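Local coordinates for oxidoreductase, short chain dehydrogenase/reductase family protein (PDB 6OW4) that binds NADH as a 20beta-hydroxysteroid dehydrogenase of the short-chain dehydrogenase/reductase family, and so probably interconverts keto and hydroxyl groups at C20 of steroids, at residues Gly174-Thr179 and Arg212-Ala217; Asn186-Met191 and Thr195-Tyr200; Asn226-Gly231 and Leu270-Asp275. All coordinates share one frame; numbering follows the deposited sequence.

Overall arrangement
Contacts 1 and 3 lie on the Rossmann-type parallel sheet, contact 2 beside the NAD near its strand ends. Contacts 1 and 3 are neighbours, with centres about 11 Å apart: strands 174-179 and 223-230 run side by side in the sheet, one covered by helix 198-217 and the other by helix 262-273. Contact 2 is about 26 Å from contact 1 and 23 Å from contact 3, centre to centre, where helix 198-217 begins. Along the chain it is nested inside the loop closed by contact 1, and contact 3 follows both. Helix 198-217 therefore carries Tyr200 to the cofactor near its start and packs on the sheet near its end.

Contact 1: residues Gly174-Thr179 and Arg212-Ala217; sequences GSLIFT and RYLAAA. With NAD (nicotinamide-adenine-dinucleotide), chain N.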
# COMPACT_ATOMS: atom_id res chain seq x y z
N GLY F 174 1.72 26.63 3.00
CA GLY F 174 3.11 26.14 3.10
C GLY F 174 3.25 24.68 2.74
O GLY F 174 2.23 24.06 2.38
N SER F 175 4.47 24.14 2.84
CA SER F 175 4.84 22.76 2.44
C SER F 175 5.65 22.09 3.55
O SER F 175 6.79 22.53 3.80
CB SER F 175 5.59 22.76 1.14
OG SER F 175 5.96 21.44 0.76
N LEU F 176 5.09 21.05 4.18
CA LEU F 176 5.78 20.20 5.19
C LEU F 176 6.38 18.99 4.48
O LEU F 176 5.62 18.28 3.79
CB LEU F 176 4.77 19.77 6.26
CG LEU F 176 3.96 20.88 6.91
CD1 LEU F 176 2.88 20.30 7.80
CD2 LEU F 176 4.86 21.82 7.70
N ILE F 177 7.69 18.77 4.65
CA ILE F 177 8.40 17.56 4.15
C ILE F 177 9.00 16.82 5.36
O ILE F 177 9.92 17.37 5.99
CB ILE F 177 9.48 17.91 3.10
CG1 ILE F 177 8.93 18.79 1.98
CG2 ILE F 177 10.13 16.65 2.56
CD1 ILE F 177 9.15 20.28 2.18
N PHE F 178 8.47 15.64 5.66
CA PHE F 178 8.95 14.75 6.75
C PHE F 178 9.84 13.67 6.13
O PHE F 178 9.40 13.02 5.17
CB PHE F 178 7.76 14.11 7.48
CG PHE F 178 6.84 15.06 8.20
CD1 PHE F 178 5.94 15.84 7.50
CD2 PHE F 178 6.86 15.15 9.58
CE1 PHE F 178 5.08 16.71 8.17
CE2 PHE F 178 6.00 16.01 10.25
CZ PHE F 178 5.11 16.79 9.54
N THR F 179 11.05 13.49 6.65
CA THR F 179 11.96 12.38 6.26
C THR F 179 11.49 11.09 6.94
O THR F 179 11.60 11.00 8.18
CB THR F 179 13.43 12.69 6.59
OG1 THR F 179 13.75 13.97 6.05
CG2 THR F 179 14.39 11.66 6.03
N ARG F 212 0.23 12.23 6.54
CA ARG F 212 -1.04 11.94 5.81
C ARG F 212 -2.21 12.63 6.52
O ARG F 212 -3.06 13.20 5.81
CB ARG F 212 -1.25 10.43 5.67
CG ARG F 212 -0.52 9.83 4.48
CD ARG F 212 -0.50 8.31 4.43
NE ARG F 212 -1.82 7.70 4.30
CZ ARG F 212 -2.55 7.67 3.18
NH1 ARG F 212 -2.13 8.26 2.08
NH2 ARG F 212 -3.73 7.07 3.19
N TYR F 213 -2.26 12.59 7.85
CA TYR F 213 -3.36 13.21 8.64
C TYR F 213 -3.30 14.73 8.48
O TYR F 213 -4.37 15.34 8.22
CB TYR F 213 -3.32 12.86 10.13
CG TYR F 213 -4.40 13.59 10.89
CD1 TYR F 213 -5.69 13.08 10.97
CD2 TYR F 213 -4.16 14.84 11.44
CE1 TYR F 213 -6.69 13.77 11.62
CE2 TYR F 213 -5.16 15.54 12.10
CZ TYR F 213 -6.43 15.00 12.19
OH TYR F 213 -7.41 15.70 12.83
N LEU F 214 -2.12 15.34 8.65
CA LEU F 214 -1.93 16.81 8.58
C LEU F 214 -2.34 17.31 7.19
O LEU F 214 -2.98 18.38 7.13
CB LEU F 214 -0.47 17.16 8.89
CG LEU F 214 -0.01 16.91 10.33
CD1 LEU F 214 1.45 17.32 10.50
CD2 LEU F 214 -0.88 17.64 11.33
N ALA F 215 -2.01 16.56 6.14
CA ALA F 215 -2.39 16.86 4.73
C ALA F 215 -3.91 17.01 4.62
O ALA F 215 -4.36 18.00 4.01
CB ALA F 215 -1.87 15.77 3.82
N ALA F 216 -4.66 16.07 5.20
CA ALA F 216 -6.15 16.06 5.22
C ALA F 216 -6.68 17.22 6.07
O ALA F 216 -7.65 17.87 5.64
CB ALA F 216 -6.64 14.74 5.75
N ALA F 217 -6.06 17.46 7.23
CA ALA F 217 -6.53 18.41 8.26
C ALA F 217 -6.20 19.86 7.87
O ALA F 217 -7.01 20.75 8.17
CB ALA F 217 -5.93 18.06 9.60
PA NAD N . 22.64 12.05 10.20
O1A NAD N . 22.75 11.22 11.44
O2A NAD N . 23.91 12.90 10.03
O5B NAD N . 21.38 13.02 10.26
C5B NAD N . 20.54 13.06 11.41
C4B NAD N . 20.63 14.49 12.02
O4B NAD N . 19.45 14.64 13.03
C3B NAD N . 21.71 14.68 12.65
O3B NAD N . 22.40 15.91 12.22
C2B NAD N . 21.30 14.83 14.26
O2B NAD N . 22.20 15.76 14.92
C1B NAD N . 20.10 15.25 14.28
N9A NAD N . 19.42 14.75 15.51
C8A NAD N . 19.19 13.57 16.12
N7A NAD N . 18.50 13.80 17.26
C5A NAD N . 18.30 15.13 17.36
C6A NAD N . 17.64 15.90 18.33
N6A NAD N . 16.95 15.64 19.55
N1A NAD N . 17.57 17.25 18.19
C2A NAD N . 18.14 17.86 17.10
N3A NAD N . 18.79 17.10 16.14
C4A NAD N . 18.86 15.74 16.28
O3 NAD N . 22.47 11.04 8.90
PN NAD N . 21.42 11.29 7.71
O1N NAD N . 21.63 10.23 6.67
O2N NAD N . 21.67 12.67 7.10
O5D NAD N . 19.94 11.17 8.28
C5D NAD N . 19.01 12.23 8.15
C4D NAD N . 17.57 11.67 8.22
O4D NAD N . 17.36 10.86 7.22
C3D NAD N . 17.37 10.84 9.48
O3D NAD N . 16.16 11.15 10.05
C2D NAD N . 17.39 9.37 8.98
O2D NAD N . 16.59 8.54 9.93
C1D NAD N . 16.87 9.44 7.81
N1N NAD N . 17.29 8.38 6.88
C2N NAD N . 18.60 8.33 6.41
C3N NAD N . 18.99 7.31 5.52
C7N NAD N . 20.44 7.24 4.99
O7N NAD N . 20.92 6.16 4.69
N7N NAD N . 21.23 8.41 4.84
C4N NAD N . 18.07 6.36 5.11
C5N NAD N . 16.77 6.41 5.58
C6N NAD N . 16.38 7.43 6.46
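The Phe178 ring meets Leu214 CD1 obliquely, through its far atom CZ, at 3.8 Å, and it also meets the ring of His210, with the two planes roughly perpendicular. Ile207 and Ser211, from the same helix as Leu214, also touch the phenylalanine, as does Thr156 of helix 142-170. This is the helix-on-sheet layer of a Rossmann-type fold: strand 174-179 belongs to the central parallel sheet, and helix 198-217, which follows it in the chain, crosses over the sheet before strand 223-230 enters beside strand 174-179.

Leu214 carries the whole contact from the helical side. Its CG stands anti to the carbonyl carbon (chi1 -68°), and with the chain extended beyond it CD1 is carried to the strand. There the same methyl serves two residues, since Leu176 CD1 lies 4.3 Å from Leu214 CD1, a looser approach than that of the ring. Phe178 and Leu214 cross at about a right angle, so the leucine offers a methyl to the far end of the ring instead of lying along it. Leu176 and Phe178, two positions apart on the strand, point to the same side of the sheet, and all three residues are buried. No hydrogen bond joins the two segments; the layers meet here through hydrocarbon alone.

The strand then runs on to the cofactor. Thr179 OG1 is hydrogen-bonded to Asn128, and its methyl CG2 reaches the nicotinamide ribose, 3.3 Å from O4D of NAD.

Contact 2: residues Asn186-Met191 and Thr195-Tyr200; sequences NANYMM and TPVNAY. With NAD (nicotinamide-adenine-dinucleotide), chain N.
Beside the cofactor site, where a short hairpin leads into the helix bearing Tyr200, Asn188 and Thr195 bring the two segments together. Thr195 N donates to Asn188 O at 2.9 Å, lying in the carbonyl plane with an N-H...O angle of 157°. The threonine side chain rests on the same asparagine, its OG1 3.1 Å from Asn188 CB. With chi1 at 64°, Thr195 OG1 sits between its own backbone N and carbonyl carbon, and no polar partner for this buried hydroxyl is found in the model. Its other branch, Thr195 CG2, lies near Met190 CG; the modelled 3.3 Å is shorter than usual for two carbons and doubtful, since the methionine is poorly ordered. Val197 CG2 comes within 4.2 Å of Asn188 N.

Pro196 is the centre of an inverse gamma turn, and Val197 takes the N-cap position. One turn on, the Tyr200 ring has O2D of the nicotinamide ribose at its edge, near its plane, with a very short OH to O2D hydrogen bond of 2.5 Å.

Strands 189-190 and 193-194 form the antiparallel hairpin leading into helix 198-217, whose first turn packs on helix 142-170, while Tyr213 of a neighbouring subunit touches Asn198.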
# COMPACT_ATOMS: atom_id res chain seq x y z
N ASN F 186 9.34 -1.56 4.93
CA ASN F 186 9.93 -2.92 4.88
C ASN F 186 11.01 -3.05 5.95
O ASN F 186 11.73 -2.07 6.19
CB ASN F 186 10.55 -3.20 3.51
CG ASN F 186 9.54 -3.23 2.39
OD1 ASN F 186 9.38 -2.24 1.67
ND2 ASN F 186 8.84 -4.34 2.23
N ALA F 187 11.14 -4.24 6.56
CA ALA F 187 12.32 -4.62 7.37
C ALA F 187 13.51 -4.76 6.42
O ALA F 187 13.46 -5.63 5.53
CB ALA F 187 12.06 -5.89 8.14
N ASN F 188 14.52 -3.89 6.57
CA ASN F 188 15.71 -3.83 5.68
C ASN F 188 16.36 -5.21 5.63
O ASN F 188 16.73 -5.74 6.70
CB ASN F 188 16.71 -2.75 6.11
CG ASN F 188 16.12 -1.36 6.14
OD1 ASN F 188 14.91 -1.18 6.11
ND2 ASN F 188 16.98 -0.35 6.21
N TYR F 189 16.49 -5.78 4.42
CA TYR F 189 17.00 -7.15 4.17
C TYR F 189 18.53 -7.16 4.21
O TYR F 189 19.15 -6.27 3.59
CB TYR F 189 16.47 -7.65 2.82
CG TYR F 189 17.17 -8.88 2.29
CD1 TYR F 189 16.76 -10.15 2.66
CD2 TYR F 189 18.24 -8.77 1.41
CE1 TYR F 189 17.40 -11.28 2.18
CE2 TYR F 189 18.89 -9.89 0.92
CZ TYR F 189 18.47 -11.15 1.30
OH TYR F 189 19.10 -12.25 0.82
N MET F 190 19.11 -8.13 4.92
CA MET F 190 20.58 -8.39 4.97
C MET F 190 20.83 -9.90 5.06
O MET F 190 21.00 -10.41 6.18
CB MET F 190 21.24 -7.69 6.17
CG MET F 190 21.48 -6.21 5.95
SD MET F 190 22.67 -5.86 4.62
CE MET F 190 24.22 -6.24 5.45
N MET F 191 20.84 -10.57 3.90
CA MET F 191 21.29 -11.98 3.71
C MET F 191 20.55 -12.91 4.69
O MET F 191 21.22 -13.54 5.53
CB MET F 191 22.80 -12.09 3.92
CG MET F 191 23.61 -11.26 2.95
SD MET F 191 25.38 -11.27 3.32
CE MET F 191 25.79 -12.98 2.96
N THR F 195 17.89 -6.01 9.35
CA THR F 195 18.77 -5.04 10.06
C THR F 195 18.08 -4.62 11.37
O THR F 195 16.86 -4.71 11.48
CB THR F 195 19.08 -3.80 9.21
OG1 THR F 195 17.86 -3.10 8.97
CG2 THR F 195 19.74 -4.14 7.89
N PRO F 196 18.84 -4.17 12.39
CA PRO F 196 18.24 -3.63 13.61
C PRO F 196 17.54 -2.28 13.37
O PRO F 196 18.16 -1.24 13.58
CB PRO F 196 19.44 -3.50 14.56
CG PRO F 196 20.62 -3.30 13.64
CD PRO F 196 20.31 -4.18 12.44
N VAL F 197 16.28 -2.32 12.94
CA VAL F 197 15.43 -1.12 12.64
C VAL F 197 14.00 -1.36 13.17
O VAL F 197 13.04 -0.89 12.53
CB VAL F 197 15.43 -0.81 11.13
CG1 VAL F 197 16.80 -0.34 10.66
CG2 VAL F 197 14.95 -1.98 10.28
N ASN F 198 13.88 -2.04 14.32
CA ASN F 198 12.58 -2.42 14.95
C ASN F 198 11.80 -1.15 15.33
O ASN F 198 10.74 -0.91 14.72
CB ASN F 198 12.79 -3.33 16.16
CG ASN F 198 11.50 -3.79 16.81
OD1 ASN F 198 10.41 -3.45 16.35
ND2 ASN F 198 11.62 -4.56 17.87
N ALA F 199 12.30 -0.39 16.31
CA ALA F 199 11.72 0.88 16.78
C ALA F 199 11.86 1.94 15.68
O ALA F 199 10.91 2.72 15.50
CB ALA F 199 12.39 1.32 18.05
N TYR F 200 13.00 1.97 14.99
CA TYR F 200 13.33 2.96 13.94
C TYR F 200 12.24 2.96 12.86
O TYR F 200 11.69 4.03 12.57
CB TYR F 200 14.69 2.67 13.31
CG TYR F 200 15.06 3.63 12.20
CD1 TYR F 200 15.50 4.91 12.49
CD2 TYR F 200 14.95 3.25 10.87
CE1 TYR F 200 15.83 5.80 11.48
CE2 TYR F 200 15.29 4.13 9.85
CZ TYR F 200 15.73 5.40 10.16
OH TYR F 200 16.06 6.27 9.16
PA NAD N . 22.64 12.05 10.20
O1A NAD N . 22.75 11.22 11.44
O2A NAD N . 23.91 12.90 10.03
O5B NAD N . 21.38 13.02 10.26
C5B NAD N . 20.54 13.06 11.41
C4B NAD N . 20.63 14.49 12.02
O4B NAD N . 19.45 14.64 13.03
C3B NAD N . 21.71 14.68 12.65
O3B NAD N . 22.40 15.91 12.22
C2B NAD N . 21.30 14.83 14.26
O2B NAD N . 22.20 15.76 14.92
C1B NAD N . 20.10 15.25 14.28
N9A NAD N . 19.42 14.75 15.51
C8A NAD N . 19.19 13.57 16.12
N7A NAD N . 18.50 13.80 17.26
C5A NAD N . 18.30 15.13 17.36
C6A NAD N . 17.64 15.90 18.33
N6A NAD N . 16.95 15.64 19.55
N1A NAD N . 17.57 17.25 18.19
C2A NAD N . 18.14 17.86 17.10
N3A NAD N . 18.79 17.10 16.14
C4A NAD N . 18.86 15.74 16.28
O3 NAD N . 22.47 11.04 8.90
PN NAD N . 21.42 11.29 7.71
O1N NAD N . 21.63 10.23 6.67
O2N NAD N . 21.67 12.67 7.10
O5D NAD N . 19.94 11.17 8.28
C5D NAD N . 19.01 12.23 8.15
C4D NAD N . 17.57 11.67 8.22
O4D NAD N . 17.36 10.86 7.22
C3D NAD N . 17.37 10.84 9.48
O3D NAD N . 16.16 11.15 10.05
C2D NAD N . 17.39 9.37 8.98
O2D NAD N . 16.59 8.54 9.93
C1D NAD N . 16.87 9.44 7.81
N1N NAD N . 17.29 8.38 6.88
C2N NAD N . 18.60 8.33 6.41
C3N NAD N . 18.99 7.31 5.52
C7N NAD N . 20.44 7.24 4.99
O7N NAD N . 20.92 6.16 4.69
N7N NAD N . 21.23 8.41 4.84
C4N NAD N . 18.07 6.36 5.11
C5N NAD N . 16.77 6.41 5.58
C6N NAD N . 16.38 7.43 6.46

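Contact 3: residues Asn226-Gly231 and Leu270-Asp275; sequences NTISPG and LFLASD. With NAD (nicotinamide-adenine-dinucleotide), chain N.
Strand 223-230 of the Rossmann-type parallel sheet is covered here by the last turn of helix 262-273, on the side of the sheet that also receives Ile177 of the adjoining strand. Leu272 is the helical residue that makes the contact, and its two methyls divide the work. Leu272 CD1 reaches Ile228 CG1 at 3.5 Å, closer than usual for two carbons, and Ile228 CD1 at 3.8 Å. The two side chains slide past each other in opposite directions, so the end of the leucine lies alongside the isoleucine branch.

The second methyl, Leu272 CD2, turns to Asn226, 4.0 Å from Asn226 CB. Asn226 and Leu272 meet at a slant, the methyl touching the asparagine along its CB, CG and ND2. A polar amide can be buried beside this leucine because its hydrogen bonds are made elsewhere: ND2 donates to the carbonyl of Val280, and OD1 accepts from the backbone N of Thr283. These bonds fix the plane of the amide and tie the strand to the chain leading into strand 284-287.

Leu272 is also useful through its backbone, its carbonyl accepting hydrogen bonds from Ser175 OG and Arg224 NH2. The helix finishes directly afterwards: Ser274 N still bonds to Leu270 O, but Ser274 itself has left helical geometry. Phe271 of another subunit stacks on the Phe271 ring, so this helix end takes part in a subunit interface.

At its other end the strand runs into the nicotinamide pocket. Pro230 CG lies 3.8 Å from both C5N and C6N of NAD, and Gly231 O stands 3.3 Å from C4N, the carbon that carries hydride in nicotinamide cofactors.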
# COMPACT_ATOMS: atom_id res chain seq x y z
N ASN F 226 3.92 16.04 2.92
CA ASN F 226 4.41 14.84 2.19
C ASN F 226 5.62 14.27 2.92
O ASN F 226 6.22 15.00 3.74
CB ASN F 226 4.73 15.17 0.73
CG ASN F 226 3.50 15.57 -0.06
OD1 ASN F 226 2.64 14.75 -0.34
ND2 ASN F 226 3.42 16.85 -0.41
N THR F 227 5.96 13.02 2.63
CA THR F 227 7.14 12.31 3.17
C THR F 227 8.09 11.93 2.03
O THR F 227 7.62 11.70 0.90
CB THR F 227 6.73 11.06 3.96
OG1 THR F 227 5.99 10.22 3.08
CG2 THR F 227 5.91 11.40 5.18
N ILE F 228 9.39 11.88 2.34
CA ILE F 228 10.45 11.30 1.48
C ILE F 228 10.98 10.06 2.20
O ILE F 228 11.38 10.18 3.37
CB ILE F 228 11.55 12.34 1.20
CG1 ILE F 228 10.97 13.60 0.55
CG2 ILE F 228 12.68 11.74 0.37
CD1 ILE F 228 11.96 14.73 0.41
N SER F 229 10.94 8.90 1.53
CA SER F 229 11.41 7.59 2.05
C SER F 229 12.70 7.20 1.34
O SER F 229 12.68 6.35 0.45
CB SER F 229 10.34 6.55 1.89
OG SER F 229 9.22 6.86 2.70
N PRO F 230 13.85 7.80 1.70
CA PRO F 230 15.12 7.46 1.06
C PRO F 230 15.51 6.00 1.35
O PRO F 230 15.19 5.51 2.42
CB PRO F 230 16.13 8.44 1.67
CG PRO F 230 15.52 8.84 2.99
CD PRO F 230 14.02 8.81 2.76
N GLY F 231 16.14 5.34 0.38
CA GLY F 231 16.78 4.03 0.56
C GLY F 231 18.16 4.19 1.16
O GLY F 231 18.32 5.07 2.03
N LEU F 270 13.31 19.91 -2.84
CA LEU F 270 13.03 21.13 -3.65
C LEU F 270 11.66 20.97 -4.33
O LEU F 270 10.83 21.89 -4.20
CB LEU F 270 14.15 21.34 -4.67
CG LEU F 270 13.98 22.54 -5.60
CD1 LEU F 270 13.65 23.80 -4.82
CD2 LEU F 270 15.23 22.75 -6.44
N PHE F 271 11.45 19.84 -5.02
CA PHE F 271 10.20 19.51 -5.76
C PHE F 271 8.99 19.62 -4.82
O PHE F 271 8.00 20.28 -5.19
CB PHE F 271 10.29 18.12 -6.40
CG PHE F 271 8.99 17.62 -6.98
CD1 PHE F 271 8.44 18.21 -8.10
CD2 PHE F 271 8.32 16.55 -6.40
CE1 PHE F 271 7.24 17.75 -8.63
CE2 PHE F 271 7.13 16.09 -6.93
CZ PHE F 271 6.59 16.69 -8.05
N LEU F 272 9.07 19.00 -3.64
CA LEU F 272 7.96 18.95 -2.64
C LEU F 272 7.77 20.33 -2.00
O LEU F 272 6.61 20.71 -1.76
CB LEU F 272 8.25 17.88 -1.59
CG LEU F 272 8.11 16.43 -2.06
CD1 LEU F 272 8.46 15.46 -0.94
CD2 LEU F 272 6.70 16.15 -2.57
N ALA F 273 8.87 21.06 -1.74
CA ALA F 273 8.86 22.41 -1.13
C ALA F 273 8.28 23.43 -2.11
O ALA F 273 7.54 24.33 -1.66
CB ALA F 273 10.25 22.79 -0.69
N SER F 274 8.59 23.29 -3.41
CA SER F 274 8.25 24.26 -4.48
C SER F 274 6.84 24.00 -5.03
O SER F 274 6.22 23.00 -4.62
CB SER F 274 9.30 24.23 -5.58
OG SER F 274 9.23 23.03 -6.33
N ASP F 275 6.37 24.86 -5.94
CA ASP F 275 5.02 24.81 -6.56
C ASP F 275 4.95 23.70 -7.61
O ASP F 275 3.83 23.41 -8.07
CB ASP F 275 4.64 26.14 -7.20
CG ASP F 275 4.63 27.30 -6.22
OD1 ASP F 275 5.55 27.36 -5.40
OD2 ASP F 275 3.69 28.11 -6.29
PA NAD N . 22.64 12.05 10.20
O1A NAD N . 22.75 11.22 11.44
O2A NAD N . 23.91 12.90 10.03
O5B NAD N . 21.38 13.02 10.26
C5B NAD N . 20.54 13.06 11.41
C4B NAD N . 20.63 14.49 12.02
O4B NAD N . 19.45 14.64 13.03
C3B NAD N . 21.71 14.68 12.65
O3B NAD N . 22.40 15.91 12.22
C2B NAD N . 21.30 14.83 14.26
O2B NAD N . 22.20 15.76 14.92
C1B NAD N . 20.10 15.25 14.28
N9A NAD N . 19.42 14.75 15.51
C8A NAD N . 19.19 13.57 16.12
N7A NAD N . 18.50 13.80 17.26
C5A NAD N . 18.30 15.13 17.36
C6A NAD N . 17.64 15.90 18.33
N6A NAD N . 16.95 15.64 19.55
N1A NAD N . 17.57 17.25 18.19
C2A NAD N . 18.14 17.86 17.10
N3A NAD N . 18.79 17.10 16.14
C4A NAD N . 18.86 15.74 16.28
O3 NAD N . 22.47 11.04 8.90
PN NAD N . 21.42 11.29 7.71
O1N NAD N . 21.63 10.23 6.67
O2N NAD N . 21.67 12.67 7.10
O5D NAD N . 19.94 11.17 8.28
C5D NAD N . 19.01 12.23 8.15
C4D NAD N . 17.57 11.67 8.22
O4D NAD N . 17.36 10.86 7.22
C3D NAD N . 17.37 10.84 9.48
O3D NAD N . 16.16 11.15 10.05
C2D NAD N . 17.39 9.37 8.98
O2D NAD N . 16.59 8.54 9.93
C1D NAD N . 16.87 9.44 7.81
N1N NAD N . 17.29 8.38 6.88
C2N NAD N . 18.60 8.33 6.41
C3N NAD N . 18.99 7.31 5.52
C7N NAD N . 20.44 7.24 4.99
O7N NAD N . 20.92 6.16 4.69
N7N NAD N . 21.23 8.41 4.84
C4N NAD N . 18.07 6.36 5.11
C5N NAD N . 16.77 6.41 5.58
C6N NAD N . 16.38 7.43 6.46